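Local atomic coordinates of lipoprotein (PDB entry 5T11), a protein that forms a dodecameric periplasmic lipoprotein assembly, PelC, which probably guides export of the Pel polysaccharide across the outer membrane. Residues 131-136 with 149-154; 40-45 with 143-148. The protein carries 1 engineered substitution. All blocks are in the same frame, centred on the assembly; numbering follows the deposited sequence.

Interaction 1: 131-136 with 149-154; sequences GTRTGW and IAKVLS
Lys151 meets Arg133 with the root of its side chain rather than its charge: Lys151 CB lies 4.1 Å from Arg133 NH2, oblique to the guanidinium group, and the two chains cross at about a right angle. A bend at chi2 (67°) then leads the lysine away, so that Lys151 NZ stays 7.0 Å from Arg133 NH2 and the like charges do not touch. Arg133 rises from the strand with CG anti to its own N (chi1 -175°) and turns only at chi3, which brings NH1 to its partner Ser147, one turn earlier on the same helix. Val152 follows, and its CG2 sits 3.6 Å from Gly131 CA. With no side chain on Gly131, the helix backbone comes close to the strand: Gly131 CA and Val152 CA are 6.0 Å apart. Here strand 125-134 leads through a short connection into helix 141-152, which folds back over the mixed sheet in an alpha/beta arrangement consistent with the LpoB family. Val152 also touches Val7, Phe115 and Ala129, and thus spans three neighbouring strands. Ser154 folds back on Lys151 O, a carbonyl gripped twice: Ser154 OG donates to it over 2.9 Å, in the carbonyl plane at a C=O...donor angle of 150°, and Ser154 N donates over 3.1 Å.

Interaction 2: 40-45 with 143-148; sequences ESIAAN and SVATSL
No ring, amide or other flat group takes part where Ile42 meets Thr146 and Ala145; the surfaces that touch are methyl and methylene groups, and Ile42 and Ala145 each also pack on Trp99 of strand 90-99. Both branches of Ile42 lie against the same side of the Thr146 methyl. Ile42 CD1 approaches Thr146 CG2 to 3.6 Å, while on the other branch Ile42 CG2 lies 3.9 Å from Thr146 CA. The side chains cross at about a right angle, and Ile42 CD1 runs on as far as Ala145 CB, 4.5 Å away, a looser apolar contact. This is where helix 35-49 and helix 141-152 pack side by side on one face of the sheet, nearest at Ile42 and Thr146, whose CA atoms are 6.3 Å apart; no hydrogen bond joins the two segments. Thr146 splits its two ends by polarity. A chi1 of 56° sets OG1 between the backbone N and the carbonyl carbon, facing the carbonyls of Ser142 and Ser143 in its own helix, and hands CG2 to Ile42. Beneath the pair, Ala145, Val144 and Leu148 rest on Val111 of strand 109-119, and Thr146 also packs against Thr132 of a neighbouring subunit.

Interactions 1 and 2 use successive turns of helix 141-152, the later one against strand 125-134 and the earlier one against helix 35-49; their centres are 9 Å apart. They touch directly. Arg133 NH1 is 2.8 Å from Ser147 OG, a probable hydrogen bond, and Leu148 CD2 packs 3.7 Å from Gly131 O. Beside the helix, Leu153 CD1 packs on Ala43 CB at 3.8 Å. Both contacts also border subunit interfaces: Thr132 OG1 bonds to Ser143 OG of a neighbouring subunit, and Ser143 OG of this chain to Thr132 OG1 of another. The same pair thus recurs between subunits of the dodecamer.

Interaction 1: 131-136 with 149-154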
loop_
_atom_site.group_PDB
_atom_site.type_symbol
_atom_site.label_atom_id
_atom_site.label_comp_id
_atom_site.label_asym_id
_atom_site.label_seq_id
_atom_site.Cartn_x
_atom_site.Cartn_y
_atom_site.Cartn_z
ATOM N N GLY B 131 4.194 -17.876 -35.409
ATOM C CA GLY B 131 5.388 -17.055 -35.326
ATOM C C GLY B 131 5.561 -16.497 -33.927
ATOM O O GLY B 131 4.566 -16.159 -33.274
ATOM N N THR B 132 6.800 -16.419 -33.439
ATOM C CA THR B 132 7.091 -15.796 -32.156
ATOM C C THR B 132 8.321 -14.920 -32.323
ATOM O O THR B 132 9.158 -15.178 -33.191
ATOM C CB THR B 132 7.343 -16.826 -31.026
ATOM O OG1 THR B 132 8.566 -17.543 -31.279
ATOM C CG2 THR B 132 6.187 -17.823 -30.911
ATOM N N ARG B 133 8.438 -13.896 -31.473
ATOM C CA ARG B 133 9.623 -13.048 -31.520
ATOM C C ARG B 133 9.833 -12.342 -30.184
ATOM O O ARG B 133 8.874 -11.995 -29.486
ATOM C CB ARG B 133 9.532 -12.017 -32.654
ATOM C CG ARG B 133 10.802 -11.193 -32.824
ATOM C CD ARG B 133 10.755 -10.351 -34.075
ATOM N NE ARG B 133 10.730 -11.181 -35.273
ATOM C CZ ARG B 133 10.731 -10.699 -36.510
ATOM N NH1 ARG B 133 10.756 -9.390 -36.702
ATOM N NH2 ARG B 133 10.710 -11.523 -37.551
ATOM N N THR B 134 11.109 -12.133 -29.854
ATOM C CA THR B 134 11.550 -11.369 -28.690
ATOM C C THR B 134 12.427 -10.216 -29.169
ATOM O O THR B 134 13.420 -10.448 -29.872
ATOM C CB THR B 134 12.339 -12.262 -27.724
ATOM O OG1 THR B 134 11.583 -13.439 -27.417
ATOM C CG2 THR B 134 12.664 -11.524 -26.430
ATOM N N GLY B 135 12.075 -8.983 -28.780
ATOM C CA GLY B 135 12.901 -7.820 -29.065
ATOM C C GLY B 135 13.981 -7.635 -28.010
ATOM O O GLY B 135 14.128 -8.441 -27.092
ATOM N N TRP B 136 14.794 -6.584 -28.167
ATOM C CA TRP B 136 15.670 -6.245 -27.048
ATOM C C TRP B 136 14.975 -5.193 -26.181
ATOM O O TRP B 136 13.868 -4.745 -26.475
ATOM C CB TRP B 136 17.065 -5.773 -27.493
ATOM C CG TRP B 136 18.070 -5.542 -26.266
ATOM C CD1 TRP B 136 18.672 -6.504 -25.467
ATOM C CD2 TRP B 136 18.511 -4.278 -25.738
ATOM N NE1 TRP B 136 19.461 -5.905 -24.505
ATOM C CE2 TRP B 136 19.379 -4.543 -24.655
ATOM C CE3 TRP B 136 18.261 -2.948 -26.080
ATOM C CZ2 TRP B 136 19.975 -3.521 -23.915
ATOM C CZ3 TRP B 136 18.869 -1.942 -25.349
ATOM C CH2 TRP B 136 19.717 -2.235 -24.282
ATOM N N ILE B 149 4.467 -10.267 -37.947
ATOM C CA ILE B 149 3.304 -10.623 -38.744
ATOM C C ILE B 149 3.625 -10.516 -40.230
ATOM O O ILE B 149 3.207 -11.364 -41.032
ATOM C CB ILE B 149 2.111 -9.749 -38.335
ATOM C CG1 ILE B 149 1.609 -10.206 -36.967
ATOM C CG2 ILE B 149 0.991 -9.825 -39.391
ATOM C CD1 ILE B 149 0.858 -9.156 -36.189
ATOM N N ALA B 150 4.407 -9.500 -40.617
ATOM C CA ALA B 150 4.857 -9.400 -42.006
ATOM C C ALA B 150 5.623 -10.651 -42.419
ATOM O O ALA B 150 5.395 -11.204 -43.502
ATOM C CB ALA B 150 5.718 -8.151 -42.205
ATOM N N LYS B 151 6.526 -11.124 -41.552
ATOM C CA LYS B 151 7.274 -12.346 -41.850
ATOM C C LYS B 151 6.334 -13.550 -41.934
ATOM O O LYS B 151 6.362 -14.315 -42.910
ATOM C CB LYS B 151 8.356 -12.553 -40.774
ATOM C CG LYS B 151 9.293 -13.735 -40.981
ATOM C CD LYS B 151 10.177 -13.529 -42.209
ATOM C CE LYS B 151 11.217 -14.637 -42.377
ATOM N NZ LYS B 151 11.821 -14.588 -43.736
ATOM N N VAL B 152 5.464 -13.708 -40.926
ATOM C CA VAL B 152 4.589 -14.876 -40.839
ATOM C C VAL B 152 3.661 -14.961 -42.051
ATOM O O VAL B 152 3.409 -16.051 -42.582
ATOM C CB VAL B 152 3.789 -14.836 -39.522
ATOM C CG1 VAL B 152 2.644 -15.841 -39.561
ATOM C CG2 VAL B 152 4.705 -15.100 -38.315
ATOM N N LEU B 153 3.124 -13.828 -42.492
ATOM C CA LEU B 153 2.168 -13.797 -43.595
ATOM C C LEU B 153 2.829 -13.641 -44.960
ATOM O O LEU B 153 2.123 -13.531 -45.974
ATOM C CB LEU B 153 1.151 -12.667 -43.384
ATOM C CG LEU B 153 0.270 -12.759 -42.127
ATOM C CD1 LEU B 153 -0.767 -11.626 -42.101
ATOM C CD2 LEU B 153 -0.418 -14.126 -42.017
ATOM N N SER B 154 4.161 -13.640 -45.017
ATOM C CA SER B 154 4.838 -13.489 -46.302
ATOM C C SER B 154 4.461 -14.542 -47.351
ATOM O O SER B 154 4.467 -14.191 -48.544
ATOM C CB SER B 154 6.360 -13.472 -46.098
ATOM O OG SER B 154 6.843 -14.747 -45.722
#

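Interaction 2: 40-45 with 143-148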
loop_
_atom_site.group_PDB
_atom_site.type_symbol
_atom_site.label_atom_id
_atom_site.label_comp_id
_atom_site.label_asym_id
_atom_site.label_seq_id
_atom_site.Cartn_x
_atom_site.Cartn_y
_atom_site.Cartn_z
ATOM N N GLU B 40 -5.368 -7.974 -36.076
ATOM C CA GLU B 40 -6.231 -7.957 -37.258
ATOM C C GLU B 40 -5.872 -6.793 -38.175
ATOM O O GLU B 40 -5.758 -6.963 -39.395
ATOM C CB GLU B 40 -7.701 -7.857 -36.851
ATOM C CG GLU B 40 -8.309 -9.102 -36.261
ATOM C CD GLU B 40 -9.590 -8.797 -35.492
ATOM O OE1 GLU B 40 -9.973 -7.607 -35.444
ATOM O OE2 GLU B 40 -10.206 -9.738 -34.935
ATOM N N SER B 41 -5.705 -5.596 -37.597
ATOM C CA SER B 41 -5.377 -4.408 -38.383
ATOM C C SER B 41 -4.013 -4.541 -39.042
ATOM O O SER B 41 -3.853 -4.245 -40.233
ATOM C CB SER B 41 -5.410 -3.157 -37.501
ATOM O OG SER B 41 -6.723 -2.916 -37.048
ATOM N N ILE B 42 -3.005 -4.950 -38.270
ATOM C CA ILE B 42 -1.681 -5.141 -38.852
ATOM C C ILE B 42 -1.744 -6.207 -39.938
ATOM O O ILE B 42 -1.178 -6.038 -41.026
ATOM C CB ILE B 42 -0.649 -5.493 -37.760
ATOM C CG1 ILE B 42 -0.452 -4.318 -36.809
ATOM C CG2 ILE B 42 0.704 -5.872 -38.401
ATOM C CD1 ILE B 42 0.178 -4.720 -35.433
ATOM N N ALA B 43 -2.479 -7.297 -39.684
ATOM C CA ALA B 43 -2.520 -8.392 -40.651
ATOM C C ALA B 43 -3.208 -7.959 -41.936
ATOM O O ALA B 43 -2.744 -8.294 -43.037
ATOM C CB ALA B 43 -3.223 -9.618 -40.061
ATOM N N ALA B 44 -4.310 -7.206 -41.816
ATOM C CA ALA B 44 -5.006 -6.718 -43.002
ATOM C C ALA B 44 -4.083 -5.868 -43.867
ATOM O O ALA B 44 -4.013 -6.058 -45.092
ATOM C CB ALA B 44 -6.254 -5.925 -42.606
ATOM N N ASN B 45 -3.359 -4.926 -43.247
ATOM C CA ASN B 45 -2.456 -4.078 -44.022
ATOM C C ASN B 45 -1.311 -4.892 -44.627
ATOM O O ASN B 45 -0.882 -4.616 -45.753
ATOM C CB ASN B 45 -1.919 -2.934 -43.163
ATOM C CG ASN B 45 -2.822 -1.694 -43.204
ATOM O OD1 ASN B 45 -3.980 -1.760 -43.637
ATOM N ND2 ASN B 45 -2.286 -0.553 -42.764
ATOM N N SER B 143 6.527 -2.379 -33.026
ATOM C CA SER B 143 7.530 -2.672 -34.052
ATOM C C SER B 143 7.769 -4.174 -34.170
ATOM O O SER B 143 7.813 -4.724 -35.278
ATOM C CB SER B 143 8.844 -1.954 -33.749
ATOM O OG SER B 143 8.762 -0.576 -34.061
ATOM N N VAL B 144 7.922 -4.860 -33.032
ATOM C CA VAL B 144 8.144 -6.300 -33.067
ATOM C C VAL B 144 6.934 -7.015 -33.665
ATOM O O VAL B 144 7.070 -7.888 -34.529
ATOM C CB VAL B 144 8.484 -6.828 -31.662
ATOM C CG1 VAL B 144 8.437 -8.336 -31.652
ATOM C CG2 VAL B 144 9.877 -6.352 -31.247
ATOM N N ALA B 145 5.733 -6.659 -33.213
ATOM C CA ALA B 145 4.535 -7.321 -33.727
ATOM C C ALA B 145 4.368 -7.110 -35.236
ATOM O O ALA B 145 4.019 -8.048 -35.968
ATOM C CB ALA B 145 3.305 -6.814 -32.975
ATOM N N THR B 146 4.608 -5.888 -35.723
ATOM C CA THR B 146 4.382 -5.618 -37.137
ATOM C C THR B 146 5.404 -6.360 -37.992
ATOM O O THR B 146 5.055 -6.989 -38.998
ATOM C CB THR B 146 4.438 -4.115 -37.420
ATOM O OG1 THR B 146 5.696 -3.598 -36.963
ATOM C CG2 THR B 146 3.283 -3.379 -36.719
ATOM N N SER B 147 6.675 -6.293 -37.595
ATOM C CA SER B 147 7.734 -7.011 -38.297
ATOM C C SER B 147 7.463 -8.515 -38.336
ATOM O O SER B 147 7.703 -9.170 -39.359
ATOM C CB SER B 147 9.074 -6.714 -37.619
ATOM O OG SER B 147 10.176 -7.229 -38.336
ATOM N N LEU B 148 6.944 -9.081 -37.235
ATOM C CA LEU B 148 6.755 -10.530 -37.163
ATOM C C LEU B 148 5.579 -10.988 -38.022
ATOM O O LEU B 148 5.667 -12.003 -38.730
ATOM C CB LEU B 148 6.537 -10.965 -35.713
ATOM C CG LEU B 148 6.122 -12.431 -35.524
ATOM C CD1 LEU B 148 7.257 -13.376 -35.944
ATOM C CD2 LEU B 148 5.682 -12.736 -34.066
#